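Local coordinates for hypothetical conserved protein TTC0263 (Thermus thermophilus, PDB 2PL2) that is of unknown function but belongs to the tetratricopeptide repeat family, whose stacked antiparallel helices commonly serve as scaffolds for binding other proteins, at residues D149-R154 with E179-D184; L27-L32 with Y43-T48; A82-Y87 with E101-V106. One frame throughout, in Å; residues are numbered along the deposited sequence.

Interaction 1: residues D149-R154 with E179-D184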
ATOM      1  N   ASP A 149       5.059 -21.633  12.869  1.00 37.71           N
ATOM      2  CA  ASP A 149       4.070 -20.936  13.694  1.00 36.89           C
ATOM      3  C   ASP A 149       4.641 -19.536  13.866  1.00 34.38           C
ATOM      4  O   ASP A 149       5.698 -19.369  14.472  1.00 34.38           O
ATOM      5  CB  ASP A 149       3.918 -21.602  15.068  1.00 39.21           C
ATOM      6  CG  ASP A 149       2.806 -20.975  15.906  1.00 41.26           C
ATOM      7  OD1 ASP A 149       2.657 -19.734  15.888  1.00 43.55           O
ATOM      8  OD2 ASP A 149       2.079 -21.717  16.596  1.00 43.06           O
ATOM      9  N   THR A 150       3.965 -18.530  13.320  1.00 30.82           N
ATOM     10  CA  THR A 150       4.479 -17.171  13.434  1.00 29.66           C
ATOM     11  C   THR A 150       3.354 -16.180  13.592  1.00 27.28           C
ATOM     12  O   THR A 150       2.193 -16.504  13.333  1.00 28.27           O
ATOM     13  CB  THR A 150       5.289 -16.758  12.184  1.00 31.13           C
ATOM     14  OG1 THR A 150       4.387 -16.387  11.135  1.00 31.69           O
ATOM     15  CG2 THR A 150       6.173 -17.903  11.708  1.00 31.67           C
ATOM     16  N   PRO A 151       3.678 -14.954  14.028  1.00 24.78           N
ATOM     17  CA  PRO A 151       2.642 -13.933  14.207  1.00 23.98           C
ATOM     18  C   PRO A 151       1.959 -13.591  12.891  1.00 22.27           C
ATOM     19  O   PRO A 151       0.726 -13.457  12.839  1.00 18.67           O
ATOM     20  CB  PRO A 151       3.414 -12.752  14.802  1.00 24.86           C
ATOM     21  CG  PRO A 151       4.511 -13.426  15.583  1.00 25.10           C
ATOM     22  CD  PRO A 151       4.952 -14.526  14.631  1.00 24.47           C
ATOM     23  N   GLU A 152       2.759 -13.455  11.830  1.00 22.62           N
ATOM     24  CA  GLU A 152       2.216 -13.145  10.513  1.00 22.73           C
ATOM     25  C   GLU A 152       1.168 -14.170  10.089  1.00 23.80           C
ATOM     26  O   GLU A 152       0.110 -13.797   9.577  1.00 26.60           O
ATOM     27  CB  GLU A 152       3.335 -13.081   9.467  1.00 24.69           C
ATOM     28  CG  GLU A 152       2.824 -12.957   8.021  1.00 26.75           C
ATOM     29  CD  GLU A 152       3.940 -12.905   6.992  1.00 27.87           C
ATOM     30  OE1 GLU A 152       4.899 -13.699   7.097  1.00 28.96           O
ATOM     31  OE2 GLU A 152       3.860 -12.071   6.061  1.00 31.74           O
ATOM     32  N   ILE A 153       1.432 -15.457  10.303  1.00 22.46           N
ATOM     33  CA  ILE A 153       0.446 -16.446   9.896  1.00 23.24           C
ATOM     34  C   ILE A 153      -0.737 -16.486  10.857  1.00 23.77           C
ATOM     35  O   ILE A 153      -1.883 -16.601  10.411  1.00 24.56           O
ATOM     36  CB  ILE A 153       1.062 -17.875   9.757  1.00 24.64           C
ATOM     37  CG1 ILE A 153       2.342 -17.850   8.891  1.00 25.47           C
ATOM     38  CG2 ILE A 153       0.030 -18.816   9.129  1.00 20.57           C
ATOM     39  CD1 ILE A 153       2.040 -17.551   7.410  1.00 37.29           C
ATOM     40  N   ARG A 154      -0.482 -16.392  12.167  1.00 25.90           N
ATOM     41  CA  ARG A 154      -1.597 -16.386  13.120  1.00 26.61           C
ATOM     42  C   ARG A 154      -2.557 -15.264  12.701  1.00 24.35           C
ATOM     43  O   ARG A 154      -3.773 -15.427  12.803  1.00 22.47           O
ATOM     44  CB  ARG A 154      -1.140 -16.122  14.562  1.00 28.91           C
ATOM     45  CG  ARG A 154       0.091 -16.877  15.060  1.00 33.12           C
ATOM     46  CD  ARG A 154      -0.027 -18.402  15.131  1.00 34.21           C
ATOM     47  NE  ARG A 154      -1.335 -18.880  15.562  1.00 34.24           N
ATOM     48  CZ  ARG A 154      -1.532 -19.937  16.346  1.00 32.39           C
ATOM     49  NH1 ARG A 154      -0.509 -20.632  16.819  1.00 28.88           N
ATOM     50  NH2 ARG A 154      -2.767 -20.327  16.606  1.00 28.33           N
ATOM     51  N   GLU A 179       1.327 -12.856  21.743  1.00 27.12           N
ATOM     52  CA  GLU A 179       2.212 -13.405  22.759  1.00 29.72           C
ATOM     53  C   GLU A 179       3.581 -13.626  22.121  1.00 29.19           C
ATOM     54  O   GLU A 179       4.612 -13.530  22.776  1.00 27.85           O
ATOM     55  CB  GLU A 179       1.663 -14.725  23.310  1.00 36.58           C
ATOM     56  CG  GLU A 179       0.257 -14.614  23.907  1.00 46.06           C
ATOM     57  CD  GLU A 179       0.189 -13.722  25.152  1.00 50.45           C
ATOM     58  OE1 GLU A 179       0.727 -12.590  25.116  1.00 53.29           O
ATOM     59  OE2 GLU A 179      -0.414 -14.152  26.166  1.00 52.17           O
ATOM     60  N   GLN A 180       3.599 -13.917  20.829  1.00 29.90           N
ATOM     61  CA  GLN A 180       4.875 -14.125  20.140  1.00 28.74           C
ATOM     62  C   GLN A 180       5.599 -12.797  19.937  1.00 27.37           C
ATOM     63  O   GLN A 180       6.836 -12.736  19.990  1.00 27.75           O
ATOM     64  CB  GLN A 180       4.645 -14.819  18.806  1.00 27.24           C
ATOM     65  CG  GLN A 180       4.000 -16.167  18.969  1.00 26.87           C
ATOM     66  CD  GLN A 180       3.473 -16.706  17.661  1.00 28.57           C
ATOM     67  OE1 GLN A 180       2.809 -15.986  16.902  1.00 27.52           O
ATOM     68  NE2 GLN A 180       3.750 -17.983  17.388  1.00 25.65           N
ATOM     69  N   ALA A 181       4.825 -11.734  19.731  1.00 25.46           N
ATOM     70  CA  ALA A 181       5.391 -10.401  19.543  1.00 25.01           C
ATOM     71  C   ALA A 181       4.471  -9.392  20.238  1.00 24.48           C
ATOM     72  O   ALA A 181       3.683  -8.702  19.600  1.00 21.02           O
ATOM     73  CB  ALA A 181       5.508 -10.097  18.055  1.00 24.80           C
ATOM     74  N   PRO A 182       4.575  -9.297  21.570  1.00 25.88           N
ATOM     75  CA  PRO A 182       3.775  -8.400  22.424  1.00 24.93           C
ATOM     76  C   PRO A 182       3.885  -6.887  22.147  1.00 24.58           C
ATOM     77  O   PRO A 182       2.961  -6.122  22.452  1.00 25.00           O
ATOM     78  CB  PRO A 182       4.239  -8.773  23.830  1.00 22.73           C
ATOM     79  CG  PRO A 182       5.687  -9.066  23.612  1.00 24.52           C
ATOM     80  CD  PRO A 182       5.664  -9.922  22.343  1.00 24.65           C
ATOM     81  N   LYS A 183       5.008  -6.449  21.596  1.00 23.22           N
ATOM     82  CA  LYS A 183       5.167  -5.029  21.293  1.00 24.95           C
ATOM     83  C   LYS A 183       4.815  -4.707  19.841  1.00 26.28           C
ATOM     84  O   LYS A 183       5.256  -3.692  19.308  1.00 29.43           O
ATOM     85  CB  LYS A 183       6.599  -4.576  21.587  1.00 22.27           C
ATOM     86  CG  LYS A 183       6.953  -4.688  23.054  1.00 25.61           C
ATOM     87  CD  LYS A 183       8.260  -4.020  23.414  1.00 29.18           C
ATOM     88  CE  LYS A 183       8.565  -4.241  24.899  1.00 30.07           C
ATOM     89  NZ  LYS A 183       9.795  -3.531  25.347  1.00 34.10           N
ATOM     90  N   ASP A 184       4.015  -5.566  19.209  1.00 26.57           N
ATOM     91  CA  ASP A 184       3.630  -5.370  17.814  1.00 26.97           C
ATOM     92  C   ASP A 184       2.374  -4.514  17.691  1.00 25.41           C
ATOM     93  O   ASP A 184       1.233  -4.992  17.867  1.00 22.54           O
ATOM     94  CB  ASP A 184       3.401  -6.719  17.116  1.00 28.66           C
ATOM     95  CG  ASP A 184       3.213  -6.577  15.608  1.00 31.24           C
ATOM     96  OD1 ASP A 184       2.706  -5.526  15.160  1.00 32.99           O
ATOM     97  OD2 ASP A 184       3.554  -7.526  14.871  1.00 32.61           O
TER
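Pro151 and Gln180 form the closest backbone approach, their CA atoms 6.3 Å apart, where two successive helices of a tetratricopeptide repeat fold meet, the first turn of helix 151-164 beside the last turn of helix 167-180. Gln180 has the largest share of the contact. Its CB lies 3.5 Å from Pro151 CG. Beyond CG the chain is extended, which carries the amide on to Asp149 and Arg154. NE2 donates to Asp149 OD1 over a short 2.6 Å with an N-H...O angle of 144°, and meets that oxygen from above the carboxylate, 52° out of its plane. OE1 lies against both Pro151 CG at 3.3 Å and Arg154 CG at 3.4 Å, the arginine and glutamine side chains crossing at about a right angle; the nearby Pro151 N has no hydrogen to offer. Asp149 CG stands anti to the backbone N (chi1 -175°), and its carboxylate also forms a salt bridge with Arg154, NH1 to OD2 at 2.8 Å. That bridge stays within 149-154; the polar links to helix 167-180 are Gln180 NE2 to Asp149 and Arg154 NH2 to Gln173 OE1. Ala181 adds a looser apolar touch, CB to Pro151 CG at 4.3 Å, and opens the type I turn that ends at Asp184. At the start of helix 151-164, the N-cap Thr150 accepts from Ile153 N through OG1 at 3.2 Å.

Interaction 2: residues L27-L32 with Y43-T48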
ATOM      1  N   LEU A  27      18.261   0.729  -4.848  1.00 35.08           N
ATOM      2  CA  LEU A  27      19.414  -0.108  -4.519  1.00 34.09           C
ATOM      3  C   LEU A  27      19.385  -1.402  -5.320  1.00 35.03           C
ATOM      4  O   LEU A  27      20.416  -1.873  -5.781  1.00 33.86           O
ATOM      5  CB  LEU A  27      19.441  -0.423  -3.024  1.00 34.42           C
ATOM      6  CG  LEU A  27      19.859   0.743  -2.120  1.00 34.31           C
ATOM      7  CD1 LEU A  27      19.528   0.399  -0.678  1.00 33.38           C
ATOM      8  CD2 LEU A  27      21.343   1.026  -2.279  1.00 33.07           C
ATOM      9  N   PHE A  28      18.194  -1.972  -5.478  1.00 34.73           N
ATOM     10  CA  PHE A  28      18.027  -3.208  -6.232  1.00 34.98           C
ATOM     11  C   PHE A  28      18.297  -2.982  -7.722  1.00 36.13           C
ATOM     12  O   PHE A  28      18.633  -3.917  -8.458  1.00 36.01           O
ATOM     13  CB  PHE A  28      16.612  -3.778  -6.033  1.00 31.60           C
ATOM     14  CG  PHE A  28      16.339  -4.243  -4.629  1.00 30.39           C
ATOM     15  CD1 PHE A  28      17.333  -4.886  -3.889  1.00 28.49           C
ATOM     16  CD2 PHE A  28      15.095  -4.041  -4.040  1.00 28.32           C
ATOM     17  CE1 PHE A  28      17.091  -5.311  -2.591  1.00 26.06           C
ATOM     18  CE2 PHE A  28      14.852  -4.467  -2.745  1.00 25.77           C
ATOM     19  CZ  PHE A  28      15.850  -5.101  -2.022  1.00 25.33           C
ATOM     20  N   GLU A  29      18.133  -1.737  -8.166  1.00 36.34           N
ATOM     21  CA  GLU A  29      18.384  -1.406  -9.552  1.00 35.98           C
ATOM     22  C   GLU A  29      19.897  -1.360  -9.738  1.00 36.97           C
ATOM     23  O   GLU A  29      20.426  -1.898 -10.710  1.00 38.02           O
ATOM     24  CB  GLU A  29      17.693  -0.087  -9.905  1.00 33.73           C
ATOM     25  CG  GLU A  29      16.181  -0.221  -9.778  1.00 30.12           C
ATOM     26  CD  GLU A  29      15.406   1.070  -9.967  1.00 32.08           C
ATOM     27  OE1 GLU A  29      15.872   2.133  -9.494  1.00 32.21           O
ATOM     28  OE2 GLU A  29      14.307   1.012 -10.563  1.00 30.11           O
ATOM     29  N   ARG A  30      20.601  -0.764  -8.780  1.00 38.21           N
ATOM     30  CA  ARG A  30      22.058  -0.706  -8.848  1.00 39.16           C
ATOM     31  C   ARG A  30      22.626  -2.126  -8.770  1.00 38.65           C
ATOM     32  O   ARG A  30      23.716  -2.399  -9.266  1.00 38.64           O
ATOM     33  CB  ARG A  30      22.610   0.127  -7.689  1.00 41.38           C
ATOM     34  CG  ARG A  30      22.419   1.629  -7.847  1.00 46.95           C
ATOM     35  CD  ARG A  30      22.727   2.370  -6.547  1.00 50.58           C
ATOM     36  NE  ARG A  30      24.007   1.952  -5.978  1.00 53.53           N
ATOM     37  CZ  ARG A  30      24.459   2.332  -4.786  1.00 54.08           C
ATOM     38  NH1 ARG A  30      23.735   3.151  -4.025  1.00 52.99           N
ATOM     39  NH2 ARG A  30      25.631   1.882  -4.348  1.00 52.83           N
ATOM     40  N   ALA A  31      21.871  -3.018  -8.138  1.00 37.73           N
ATOM     41  CA  ALA A  31      22.268  -4.408  -7.972  1.00 36.26           C
ATOM     42  C   ALA A  31      22.209  -5.092  -9.321  1.00 35.59           C
ATOM     43  O   ALA A  31      23.021  -5.963  -9.630  1.00 34.32           O
ATOM     44  CB  ALA A  31      21.329  -5.108  -6.986  1.00 33.77           C
ATOM     45  N   LEU A  32      21.228  -4.690 -10.116  1.00 35.64           N
ATOM     46  CA  LEU A  32      21.048  -5.238 -11.444  1.00 36.42           C
ATOM     47  C   LEU A  32      22.045  -4.664 -12.451  1.00 38.65           C
ATOM     48  O   LEU A  32      22.548  -5.385 -13.305  1.00 39.19           O
ATOM     49  CB  LEU A  32      19.631  -4.966 -11.896  1.00 34.27           C
ATOM     50  CG  LEU A  32      18.623  -5.741 -11.062  1.00 34.02           C
ATOM     51  CD1 LEU A  32      17.245  -5.172 -11.303  1.00 34.77           C
ATOM     52  CD2 LEU A  32      18.693  -7.227 -11.418  1.00 31.29           C
ATOM     53  N   TYR A  43      14.128 -10.698  -7.954  1.00 29.52           N
ATOM     54  CA  TYR A  43      13.109 -11.142  -7.015  1.00 29.79           C
ATOM     55  C   TYR A  43      12.794  -9.988  -6.058  1.00 27.47           C
ATOM     56  O   TYR A  43      11.639  -9.583  -5.923  1.00 24.29           O
ATOM     57  CB  TYR A  43      13.610 -12.349  -6.209  1.00 30.53           C
ATOM     58  CG  TYR A  43      12.861 -12.557  -4.902  1.00 31.89           C
ATOM     59  CD1 TYR A  43      11.555 -13.040  -4.887  1.00 32.49           C
ATOM     60  CD2 TYR A  43      13.468 -12.258  -3.683  1.00 31.60           C
ATOM     61  CE1 TYR A  43      10.869 -13.227  -3.686  1.00 34.16           C
ATOM     62  CE2 TYR A  43      12.795 -12.431  -2.483  1.00 32.64           C
ATOM     63  CZ  TYR A  43      11.497 -12.920  -2.486  1.00 33.52           C
ATOM     64  OH  TYR A  43      10.840 -13.094  -1.284  1.00 32.15           O
ATOM     65  N   TRP A  44      13.830  -9.468  -5.404  1.00 26.81           N
ATOM     66  CA  TRP A  44      13.649  -8.376  -4.457  1.00 28.88           C
ATOM     67  C   TRP A  44      13.106  -7.136  -5.149  1.00 30.79           C
ATOM     68  O   TRP A  44      12.231  -6.454  -4.612  1.00 31.35           O
ATOM     69  CB  TRP A  44      14.957  -8.063  -3.745  1.00 28.19           C
ATOM     70  CG  TRP A  44      15.241  -9.027  -2.649  1.00 31.46           C
ATOM     71  CD1 TRP A  44      16.242  -9.956  -2.604  1.00 31.41           C
ATOM     72  CD2 TRP A  44      14.484  -9.194  -1.442  1.00 31.49           C
ATOM     73  NE1 TRP A  44      16.152 -10.693  -1.443  1.00 31.49           N
ATOM     74  CE2 TRP A  44      15.083 -10.248  -0.717  1.00 31.74           C
ATOM     75  CE3 TRP A  44      13.360  -8.558  -0.911  1.00 30.46           C
ATOM     76  CZ2 TRP A  44      14.587 -10.677   0.517  1.00 31.73           C
ATOM     77  CZ3 TRP A  44      12.866  -8.990   0.317  1.00 31.53           C
ATOM     78  CH2 TRP A  44      13.478 -10.039   1.015  1.00 30.86           C
ATOM     79  N   LEU A  45      13.624  -6.856  -6.340  1.00 30.87           N
ATOM     80  CA  LEU A  45      13.170  -5.720  -7.125  1.00 31.27           C
ATOM     81  C   LEU A  45      11.670  -5.851  -7.339  1.00 31.22           C
ATOM     82  O   LEU A  45      10.911  -4.915  -7.092  1.00 31.85           O
ATOM     83  CB  LEU A  45      13.868  -5.696  -8.487  1.00 33.28           C
ATOM     84  CG  LEU A  45      13.297  -4.667  -9.468  1.00 34.87           C
ATOM     85  CD1 LEU A  45      13.667  -3.266  -9.014  1.00 34.29           C
ATOM     86  CD2 LEU A  45      13.832  -4.935 -10.869  1.00 34.67           C
ATOM     87  N   ALA A  46      11.250  -7.017  -7.811  1.00 30.97           N
ATOM     88  CA  ALA A  46       9.844  -7.279  -8.059  1.00 30.08           C
ATOM     89  C   ALA A  46       9.018  -7.113  -6.783  1.00 29.18           C
ATOM     90  O   ALA A  46       7.941  -6.525  -6.813  1.00 27.67           O
ATOM     91  CB  ALA A  46       9.666  -8.690  -8.619  1.00 29.18           C
ATOM     92  N   ARG A  47       9.517  -7.648  -5.671  1.00 30.17           N
ATOM     93  CA  ARG A  47       8.810  -7.551  -4.397  1.00 30.50           C
ATOM     94  C   ARG A  47       8.604  -6.090  -4.041  1.00 29.52           C
ATOM     95  O   ARG A  47       7.520  -5.685  -3.617  1.00 28.43           O
ATOM     96  CB  ARG A  47       9.586  -8.247  -3.280  1.00 31.71           C
ATOM     97  CG  ARG A  47       9.369  -9.746  -3.201  1.00 36.04           C
ATOM     98  CD  ARG A  47       9.921 -10.302  -1.900  1.00 39.14           C
ATOM     99  NE  ARG A  47       9.020 -10.110  -0.761  1.00 41.91           N
ATOM    100  CZ  ARG A  47       9.341 -10.389   0.500  1.00 42.20           C
ATOM    101  NH1 ARG A  47      10.545 -10.870   0.784  1.00 41.57           N
ATOM    102  NH2 ARG A  47       8.464 -10.191   1.480  1.00 41.74           N
ATOM    103  N   THR A  48       9.652  -5.301  -4.224  1.00 29.09           N
ATOM    104  CA  THR A  48       9.583  -3.880  -3.933  1.00 30.69           C
ATOM    105  C   THR A  48       8.606  -3.162  -4.877  1.00 33.20           C
ATOM    106  O   THR A  48       7.926  -2.221  -4.468  1.00 35.51           O
ATOM    107  CB  THR A  48      10.966  -3.252  -4.047  1.00 29.21           C
ATOM    108  OG1 THR A  48      11.904  -4.046  -3.306  1.00 25.16           O
ATOM    109  CG2 THR A  48      10.948  -1.834  -3.489  1.00 30.23           C
TER
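Phe28 places its ring against Trp44 and Thr48 of the facing helix: CG is anti to its own carbonyl carbon (chi1 -66°), and Trp44 CB sits over the centre of one ring face, 3.6 Å from the centroid, a CH-pi contact. The indole is close to parallel with the phenyl ring, but the centroids of its five-membered ring and of the Phe28 ring are 5.4 Å apart, an offset too large for much stacking; Trp44 instead makes a T-shaped pair with Tyr16 of helix 6-17. At the edge of the phenyl, Thr48 OG1 approaches CE2 of Phe28 to 3.0 Å, near the ring plane. This hydroxyl donates to Trp44 O at 2.8 Å. The same carbonyl accepts from Thr48 N, and the two donors come from opposite faces of its plane. Leu45 has CG anti to its backbone N (chi1 171°), and its methyls divide the remaining work: CD2 packs 3.4 Å from Leu32 CD1, and CD1 rests 4.0 Å from the aliphatic CG of Glu29. The Phe28 and Leu45 CB atoms, 4.2 Å apart, complete the apolar interface. With the segment axes 9.3 Å apart at closest and their directions 152° apart, this is the antiparallel packing of chain-adjacent helices that builds a tetratricopeptide repeat array.

Interaction 3: residues A82-Y87 with E101-V106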
ATOM      1  N   ALA A  82       1.569 -10.888  -7.697  1.00 36.95           N
ATOM      2  CA  ALA A  82       1.251  -9.994  -8.791  1.00 35.04           C
ATOM      3  C   ALA A  82      -0.153 -10.263  -9.324  1.00 34.93           C
ATOM      4  O   ALA A  82      -0.892  -9.321  -9.624  1.00 34.37           O
ATOM      5  CB  ALA A  82       2.281 -10.144  -9.896  1.00 35.10           C
ATOM      6  N   TYR A  83      -0.531 -11.535  -9.431  1.00 35.35           N
ATOM      7  CA  TYR A  83      -1.868 -11.870  -9.923  1.00 37.66           C
ATOM      8  C   TYR A  83      -2.957 -11.439  -8.943  1.00 39.51           C
ATOM      9  O   TYR A  83      -4.061 -11.064  -9.354  1.00 41.31           O
ATOM     10  CB  TYR A  83      -2.003 -13.372 -10.202  1.00 37.33           C
ATOM     11  CG  TYR A  83      -1.324 -13.801 -11.478  1.00 38.85           C
ATOM     12  CD1 TYR A  83      -1.678 -13.229 -12.706  1.00 37.47           C
ATOM     13  CD2 TYR A  83      -0.297 -14.744 -11.459  1.00 37.09           C
ATOM     14  CE1 TYR A  83      -1.015 -13.576 -13.873  1.00 37.68           C
ATOM     15  CE2 TYR A  83       0.370 -15.097 -12.622  1.00 37.34           C
ATOM     16  CZ  TYR A  83       0.007 -14.513 -13.825  1.00 37.76           C
ATOM     17  OH  TYR A  83       0.681 -14.849 -14.975  1.00 37.82           O
ATOM     18  N   VAL A  84      -2.653 -11.509  -7.650  1.00 40.82           N
ATOM     19  CA  VAL A  84      -3.608 -11.100  -6.623  1.00 40.50           C
ATOM     20  C   VAL A  84      -3.845  -9.588  -6.704  1.00 40.25           C
ATOM     21  O   VAL A  84      -4.974  -9.125  -6.593  1.00 40.06           O
ATOM     22  CB  VAL A  84      -3.108 -11.462  -5.195  1.00 40.61           C
ATOM     23  CG1 VAL A  84      -4.013 -10.830  -4.155  1.00 39.18           C
ATOM     24  CG2 VAL A  84      -3.075 -12.983  -5.017  1.00 38.38           C
ATOM     25  N   ALA A  85      -2.777  -8.824  -6.895  1.00 39.26           N
ATOM     26  CA  ALA A  85      -2.912  -7.382  -6.989  1.00 40.62           C
ATOM     27  C   ALA A  85      -3.852  -7.085  -8.146  1.00 42.21           C
ATOM     28  O   ALA A  85      -4.776  -6.282  -8.021  1.00 42.55           O
ATOM     29  CB  ALA A  85      -1.545  -6.738  -7.227  1.00 39.91           C
ATOM     30  N   LEU A  86      -3.606  -7.752  -9.271  1.00 43.68           N
ATOM     31  CA  LEU A  86      -4.420  -7.604 -10.474  1.00 43.15           C
ATOM     32  C   LEU A  86      -5.871  -8.017 -10.208  1.00 45.39           C
ATOM     33  O   LEU A  86      -6.787  -7.540 -10.876  1.00 45.07           O
ATOM     34  CB  LEU A  86      -3.852  -8.467 -11.597  1.00 41.12           C
ATOM     35  CG  LEU A  86      -2.516  -8.069 -12.223  1.00 41.17           C
ATOM     36  CD1 LEU A  86      -1.951  -9.236 -13.028  1.00 38.57           C
ATOM     37  CD2 LEU A  86      -2.726  -6.855 -13.105  1.00 39.99           C
ATOM     38  N   TYR A  87      -6.071  -8.915  -9.245  1.00 47.87           N
ATOM     39  CA  TYR A  87      -7.410  -9.383  -8.885  1.00 51.69           C
ATOM     40  C   TYR A  87      -8.198  -8.330  -8.118  1.00 52.87           C
ATOM     41  O   TYR A  87      -9.403  -8.192  -8.311  1.00 52.07           O
ATOM     42  CB  TYR A  87      -7.341 -10.639  -8.017  1.00 54.55           C
ATOM     43  CG  TYR A  87      -8.594 -10.826  -7.181  1.00 57.97           C
ATOM     44  CD1 TYR A  87      -9.796 -11.200  -7.774  1.00 58.43           C
ATOM     45  CD2 TYR A  87      -8.592 -10.551  -5.806  1.00 58.21           C
ATOM     46  CE1 TYR A  87     -10.967 -11.301  -7.024  1.00 59.36           C
ATOM     47  CE2 TYR A  87      -9.751 -10.646  -5.050  1.00 57.74           C
ATOM     48  CZ  TYR A  87     -10.938 -11.017  -5.666  1.00 59.87           C
ATOM     49  OH  TYR A  87     -12.107 -11.110  -4.940  1.00 61.43           O
ATOM     50  N   GLU A 101      -7.076 -17.605 -10.280  1.00 37.79           N
ATOM     51  CA  GLU A 101      -6.921 -18.975 -10.758  1.00 37.15           C
ATOM     52  C   GLU A 101      -5.465 -19.182 -11.171  1.00 34.58           C
ATOM     53  O   GLU A 101      -4.883 -20.241 -10.909  1.00 34.84           O
ATOM     54  CB  GLU A 101      -7.838 -19.205 -11.956  1.00 42.03           C
ATOM     55  CG  GLU A 101      -8.343 -20.622 -12.103  1.00 46.79           C
ATOM     56  CD  GLU A 101      -9.482 -20.927 -11.157  1.00 50.07           C
ATOM     57  OE1 GLU A 101     -10.409 -20.083 -11.055  1.00 51.89           O
ATOM     58  OE2 GLU A 101      -9.458 -22.014 -10.527  1.00 50.45           O
ATOM     59  N   GLN A 102      -4.880 -18.158 -11.801  1.00 31.35           N
ATOM     60  CA  GLN A 102      -3.481 -18.214 -12.235  1.00 31.73           C
ATOM     61  C   GLN A 102      -2.554 -18.251 -11.035  1.00 31.22           C
ATOM     62  O   GLN A 102      -1.516 -18.924 -11.058  1.00 30.57           O
ATOM     63  CB  GLN A 102      -3.118 -17.001 -13.106  1.00 31.78           C
ATOM     64  CG  GLN A 102      -3.899 -16.902 -14.404  1.00 31.38           C
ATOM     65  CD  GLN A 102      -3.301 -15.884 -15.366  1.00 31.79           C
ATOM     66  OE1 GLN A 102      -2.228 -16.106 -15.934  1.00 32.58           O
ATOM     67  NE2 GLN A 102      -3.985 -14.762 -15.546  1.00 31.46           N
ATOM     68  N   ALA A 103      -2.929 -17.505  -9.997  1.00 32.94           N
ATOM     69  CA  ALA A 103      -2.148 -17.443  -8.765  1.00 32.99           C
ATOM     70  C   ALA A 103      -2.145 -18.809  -8.092  1.00 32.37           C
ATOM     71  O   ALA A 103      -1.124 -19.234  -7.561  1.00 32.64           O
ATOM     72  CB  ALA A 103      -2.714 -16.372  -7.822  1.00 32.56           C
ATOM     73  N   LEU A 104      -3.282 -19.497  -8.123  1.00 32.67           N
ATOM     74  CA  LEU A 104      -3.385 -20.829  -7.532  1.00 34.04           C
ATOM     75  C   LEU A 104      -2.529 -21.798  -8.318  1.00 34.79           C
ATOM     76  O   LEU A 104      -1.872 -22.676  -7.753  1.00 36.85           O
ATOM     77  CB  LEU A 104      -4.818 -21.345  -7.575  1.00 35.29           C
ATOM     78  CG  LEU A 104      -5.787 -21.006  -6.448  1.00 38.69           C
ATOM     79  CD1 LEU A 104      -7.035 -21.864  -6.620  1.00 37.99           C
ATOM     80  CD2 LEU A 104      -5.146 -21.289  -5.095  1.00 39.00           C
ATOM     81  N   SER A 105      -2.553 -21.640  -9.634  1.00 32.72           N
ATOM     82  CA  SER A 105      -1.800 -22.510 -10.514  1.00 31.28           C
ATOM     83  C   SER A 105      -0.306 -22.370 -10.301  1.00 28.70           C
ATOM     84  O   SER A 105       0.409 -23.360 -10.172  1.00 28.79           O
ATOM     85  CB  SER A 105      -2.154 -22.197 -11.972  1.00 34.36           C
ATOM     86  OG  SER A 105      -1.555 -23.129 -12.852  1.00 36.43           O
ATOM     87  N   VAL A 106       0.167 -21.136 -10.257  1.00 26.88           N
ATOM     88  CA  VAL A 106       1.590 -20.880 -10.078  1.00 25.84           C
ATOM     89  C   VAL A 106       2.070 -21.323  -8.694  1.00 26.52           C
ATOM     90  O   VAL A 106       3.189 -21.811  -8.530  1.00 26.38           O
ATOM     91  CB  VAL A 106       1.891 -19.378 -10.298  1.00 24.19           C
ATOM     92  CG1 VAL A 106       3.347 -19.104 -10.065  1.00 24.83           C
ATOM     93  CG2 VAL A 106       1.504 -18.968 -11.728  1.00 23.12           C
TER
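Tyr83 has CG anti to its carbonyl carbon and beside the backbone N (chi1 -76°), on a bond from CA to CB that points to the facing helix, and Gln102 is extended beyond CG (chi2 -167°), which brings its CD to 3.6 Å from Tyr83 CE1. The two side chains cross at about a right angle. Gln102 CB lies over the centre of one face of the Tyr83 ring, 3.8 Å from the centroid, a CH-pi contact. Further out, the amide reaches the hydroxyl-bearing end of the ring, with OE1 3.5 Å from Tyr83 CZ. The two segments run antiparallel, their directions 167° apart and their axes 8.8 Å apart at closest, as expected for successive helices in a tetratricopeptide repeat solenoid. At the closest pair of CA atoms, those of Tyr83 and Ala103, Ala103 CB meets Tyr83 CB at 3.9 Å, with Val84 CG2 at 4.4 Å from the same methyl. One turn further along from Ala103, Val106 presents CG2 to Tyr83 CE2 at 4.1 Å. Other helices close round this buried patch, since Tyr83 also touches Leu59 of helix 55-68 and Val84 touches Leu130 of helix 118-130. Val106 also packs on Tyr76 and Leu79, earlier on helix 73-88.

In the fold
From the N terminus, interaction 2 comes first, closing the short connection between helix 21-32 and helix 39-51. Interaction 3 follows, bringing helix 93-113 back against helix 73-88, and interaction 1 comes last, linking the start of helix 151-164 to the end of helix 167-180 and the turn after it. The three loops lie in series; none nests within or crosses another. Nor do the contacts touch: nearest atoms are about 7 Å apart for interactions 1 and 2 and for 2 and 3, and about 13 Å for 1 and 3, which lie on opposite sides of the chain's centre. Each joins a different pair of successive helices along the all-helical array.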